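Catechol 1,2-dioxygenase (Pseudomonas putida, PDB 2AZQ) catalyses the intradiol, iron(III)-dependent cleavage of catechol with dioxygen to cis,cis-muconate, the first step of its branch of the beta-ketoadipate pathway. Local coordinates at the interface of chains A and B. Sequence-based numbering; all coordinates share one arbitrary frame. Chains: chain A/B, catechol 1,2-dioxygenase.

Contact 1: the interface of chains A and B. Residues chain A 48-50, 54; chain B 29.
B:Arg29 reaches into the turn between helices 28-49 and 52-68 of chain A, in the helical dimerisation region typical of the intradiol ring-cleavage dioxygenases that act on catechol. The tight part is its guanidinium end. NH1 and NH2 converge on one acceptor, the backbone carbonyl oxygen A:Leu48 O, 2.8 Å from B:Arg29 NH2. The NH1 bond lies in the carbonyl plane on a lone pair, while the NH2 donor is tilted 30° from that plane. NH2 also forms a salt bridge with the carboxylate oxygen OE1 of A:Glu54, 3.0 Å from B:Arg29 NH2, through the syn lone pair and with a nearly straight hydrogen bond. Carboxylate and guanidinium are nearly coplanar, 7° apart, which suits a flat cation with several N-H groups pointing outward in one plane. B:Arg29 leaves its helix with CG anti to the backbone N (chi1 177°) and bends at chi2, turning the guanidinium toward A:Glu54 and the carbonyl. The contact loosens toward the NE edge, where A:Glu54 OE2 makes a weak bond with B:Arg29 NE at 3.4 Å. A:Glu49, whose side chain extends away, loses little surface to chain B; its carboxylate oxygen OE1 stays 6.3 Å from B:Arg29 NH2 and could add only a long-range favourable field.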
# COMPACT_ATOMS: atom_id res chain seq x y z
N LEU A 48 6.30 -14.69 13.59
CA LEU A 48 4.93 -15.18 13.45
C LEU A 48 4.86 -16.21 12.35
O LEU A 48 3.78 -16.73 12.00
CB LEU A 48 3.98 -14.03 13.15
CG LEU A 48 4.06 -12.91 14.19
CD1 LEU A 48 2.94 -11.95 13.99
CD2 LEU A 48 4.00 -13.50 15.57
N GLU A 49 6.04 -16.52 11.82
CA GLU A 49 6.15 -17.49 10.76
C GLU A 49 5.09 -17.31 9.69
O GLU A 49 4.27 -18.19 9.45
CB GLU A 49 6.07 -18.92 11.32
CG GLU A 49 6.21 -19.94 10.23
CD GLU A 49 6.09 -21.34 10.74
OE1 GLU A 49 5.17 -21.61 11.55
OE2 GLU A 49 6.92 -22.18 10.31
N ILE A 50 5.12 -16.14 9.05
CA ILE A 50 4.19 -15.85 7.98
C ILE A 50 4.55 -16.75 6.79
O ILE A 50 5.72 -16.91 6.43
CB ILE A 50 4.26 -14.33 7.58
CG1 ILE A 50 3.54 -13.48 8.62
CG2 ILE A 50 3.59 -14.08 6.24
CD1 ILE A 50 4.19 -13.44 9.95
N GLU A 54 0.60 -15.99 2.79
CA GLU A 54 0.13 -14.87 3.58
C GLU A 54 0.85 -13.62 3.09
O GLU A 54 0.24 -12.58 2.85
CB GLU A 54 0.37 -15.13 5.09
CG GLU A 54 -0.34 -16.36 5.55
CD GLU A 54 -0.27 -16.62 7.04
OE1 GLU A 54 0.84 -16.80 7.58
OE2 GLU A 54 -1.34 -16.66 7.68
N ARG B 29 -5.91 -15.28 13.94
CA ARG B 29 -4.58 -15.16 13.31
C ARG B 29 -4.28 -13.70 12.93
O ARG B 29 -3.26 -13.16 13.37
CB ARG B 29 -4.50 -16.10 12.09
CG ARG B 29 -3.22 -16.08 11.25
CD ARG B 29 -1.99 -16.71 11.90
NE ARG B 29 -0.82 -16.68 11.00
CZ ARG B 29 0.45 -16.73 11.39
NH1 ARG B 29 0.75 -16.81 12.68
NH2 ARG B 29 1.44 -16.62 10.50

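Contact 2: the interface of chains A and B. Residues chain A 77-79, 214, 252; chain B 17-18, 20.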
# COMPACT_ATOMS: atom_id res chain seq x y z
N GLY A 77 -8.86 3.26 10.59
CA GLY A 77 -9.55 2.13 11.17
C GLY A 77 -8.67 1.34 12.12
O GLY A 77 -9.19 0.72 13.06
N LEU A 78 -7.36 1.33 11.90
CA LEU A 78 -6.49 0.58 12.78
C LEU A 78 -6.07 1.41 14.00
O LEU A 78 -5.27 0.97 14.84
CB LEU A 78 -5.28 0.04 12.02
CG LEU A 78 -5.64 -0.86 10.83
CD1 LEU A 78 -4.51 -1.82 10.60
CD2 LEU A 78 -6.88 -1.67 11.10
N GLY A 79 -6.63 2.61 14.11
CA GLY A 79 -6.35 3.44 15.26
C GLY A 79 -5.03 4.15 15.20
O GLY A 79 -4.62 4.79 16.18
N ARG A 214 -14.47 -6.69 13.31
CA ARG A 214 -14.94 -5.34 13.57
C ARG A 214 -15.86 -4.63 12.56
O ARG A 214 -15.90 -4.98 11.37
CB ARG A 214 -13.73 -4.47 13.82
CG ARG A 214 -12.91 -4.92 14.99
CD ARG A 214 -11.74 -3.99 15.05
NE ARG A 214 -12.20 -2.61 15.01
CZ ARG A 214 -11.42 -1.58 14.76
NH1 ARG A 214 -10.13 -1.80 14.52
NH2 ARG A 214 -11.92 -0.36 14.71
N TYR A 252 -11.97 5.64 16.34
CA TYR A 252 -11.71 6.15 17.68
C TYR A 252 -11.44 7.63 17.80
O TYR A 252 -10.54 8.03 18.52
CB TYR A 252 -10.52 5.41 18.28
CG TYR A 252 -10.54 3.92 18.09
CD1 TYR A 252 -10.03 3.33 16.94
CD2 TYR A 252 -11.12 3.09 19.04
CE1 TYR A 252 -10.10 1.95 16.76
CE2 TYR A 252 -11.19 1.73 18.88
CZ TYR A 252 -10.69 1.15 17.75
OH TYR A 252 -10.78 -0.22 17.62
N GLN B 17 -7.67 -3.71 21.44
CA GLN B 17 -9.03 -3.62 20.91
C GLN B 17 -9.06 -3.34 19.41
O GLN B 17 -10.04 -3.68 18.75
CB GLN B 17 -9.81 -2.53 21.60
CG GLN B 17 -9.63 -2.45 23.07
CD GLN B 17 -10.54 -1.39 23.67
OE1 GLN B 17 -10.60 -0.25 23.18
NE2 GLN B 17 -11.26 -1.77 24.75
N VAL B 18 -8.03 -2.69 18.88
CA VAL B 18 -8.01 -2.42 17.45
C VAL B 18 -7.85 -3.71 16.68
O VAL B 18 -8.52 -3.92 15.67
CB VAL B 18 -6.85 -1.53 17.05
CG1 VAL B 18 -6.79 -1.44 15.52
CG2 VAL B 18 -7.04 -0.15 17.63
N GLY B 20 -8.95 -6.41 17.34
CA GLY B 20 -10.19 -7.16 17.36
C GLY B 20 -10.33 -8.14 18.51
O GLY B 20 -11.28 -8.93 18.53
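A chi1 of 172° directs CG1 of B:Val18 at the backbone of A:Leu78 and leaves the other methyl for A:Tyr252, although B:Val18 and B:Gln17 are poorly ordered. Beside the tyrosine, A:Arg214, extended through chi2 and bent at chi3 (51°), brings its guanidinium to the end of helix 9-19 of chain B. There NH1 donates to the backbone carbonyl B:Val18 O, 2.9 Å from A:Arg214 NH1, in the carbonyl plane on a lone pair. The same nitrogen also bonds A:Gly77 O, 3.1 Å from A:Arg214 NH1, so one donor group ties the two chains' main chains together. Arginine suits this place because its long arm can serve two carbonyls at once, and the carbonyl end of a helix would probably favour a cation. The phenol oxygen of A:Tyr252 lies 3.1 Å above one guanidinium face, near its rim. The tyrosine's ring atom CE1 meets B:Val18 CG2 at 3.8 Å, an apolar contact fitting a branched, compact valine. The site sits where the C-terminal end of B's first helix, with B:Gly20 just beyond, meets a chain A surface built from the end of helix 71-77 and loops carrying A:Arg214 and A:Tyr252.

Contact 3: the interface of chains A and B. Residues chain A 56-57, 60; chain B 305.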
# COMPACT_ATOMS: atom_id res chain seq x y z
N TRP A 56 2.19 -12.92 0.17
CA TRP A 56 1.74 -12.44 -1.14
C TRP A 56 0.27 -11.97 -1.22
O TRP A 56 -0.08 -11.20 -2.11
CB TRP A 56 2.10 -13.44 -2.24
CG TRP A 56 3.63 -13.58 -2.42
CD1 TRP A 56 4.41 -14.63 -2.04
CD2 TRP A 56 4.54 -12.58 -2.94
NE1 TRP A 56 5.74 -14.36 -2.29
CE2 TRP A 56 5.84 -13.11 -2.84
CE3 TRP A 56 4.37 -11.29 -3.47
CZ2 TRP A 56 6.97 -12.40 -3.25
CZ3 TRP A 56 5.51 -10.59 -3.88
CH2 TRP A 56 6.78 -11.14 -3.77
N HIS A 57 -0.58 -12.42 -0.30
CA HIS A 57 -1.96 -11.91 -0.28
C HIS A 57 -1.88 -10.48 0.33
O HIS A 57 -2.67 -9.60 -0.02
CB HIS A 57 -2.87 -12.82 0.56
CG HIS A 57 -3.37 -14.02 -0.19
ND1 HIS A 57 -4.50 -13.98 -0.98
CD2 HIS A 57 -2.84 -15.25 -0.35
CE1 HIS A 57 -4.65 -15.14 -1.59
NE2 HIS A 57 -3.66 -15.93 -1.23
N ASP A 60 -0.71 -8.19 -2.37
CA ASP A 60 -1.84 -7.96 -3.26
C ASP A 60 -2.96 -7.12 -2.62
O ASP A 60 -3.56 -6.26 -3.27
CB ASP A 60 -2.38 -9.28 -3.80
CG ASP A 60 -3.63 -9.11 -4.62
OD1 ASP A 60 -4.74 -9.12 -4.05
OD2 ASP A 60 -3.50 -8.94 -5.84
N PRO B 305 -1.39 -14.48 -5.99
CA PRO B 305 -2.35 -14.04 -7.02
C PRO B 305 -1.59 -13.69 -8.32
O PRO B 305 -0.52 -13.08 -8.28
CB PRO B 305 -3.00 -12.83 -6.37
CG PRO B 305 -2.92 -13.17 -4.89
CD PRO B 305 -1.47 -13.57 -4.84
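The ring of B:Pro305 rests against one side of helix 52-68 of chain A, touching A:Asp60, A:His57 and the backbone of A:Trp56. Its CG lies 4.1 Å from the A:Asp60 methylene CB, and the two side chains meet at a slant. On the next ring atom round, B:Pro305 CB comes 4.0 Å from the carboxylate oxygen A:Asp60 OD2, so aspartate offers both its short aliphatic stem and a face of its carboxylate. The imidazole of A:His57 presents a face: B:Pro305 CG stands 4.1 Å above that ring plane, shifted toward its rim. At the far end of the pyrrolidine, CD approaches the backbone carbonyl A:Trp56 O at 3.9 Å. All these are ordinary van der Waals distances, and the proline, rigid and apolar, suits such a surface because its ring needs little ordering to be laid there. Further out, the helix sets the spacing: A:Trp56 and A:Asp60 are four residues apart, one turn along, with A:His57 next to the first. A chi1 of 175° swings the carboxylate of A:Asp60 away from its own amide N and over the CB-CG edge of the proline, whereas the A:Trp56 indole turns away and contributes mainly its main chain. A:His57 also lines the pocket of a bound phospholipid that may have been carried through purification. The patch lays B's C-terminal segment across the helical region of A, probably helping to hold that tail in the dimer.

Contact 1 and contact 3 share helix 52-68 of chain A: A:Glu54 near its start takes the arginine, and residues over the next one to two turns receive B:Pro305, with C-alpha centres about 14 Å apart. A:Glu54 and A:His57 also line the phospholipid pocket, so it adjoins the subunit boundary. The C-alpha centre of contact 2 is about 20 Å from that of contact 1 and about 23 Å from that of contact 3; there chain A supplies residues outside that helix. Chain B thus engages A through its first helix, second helix and tail. Two-fold symmetry repeats each contact, which probably stabilises the dimer.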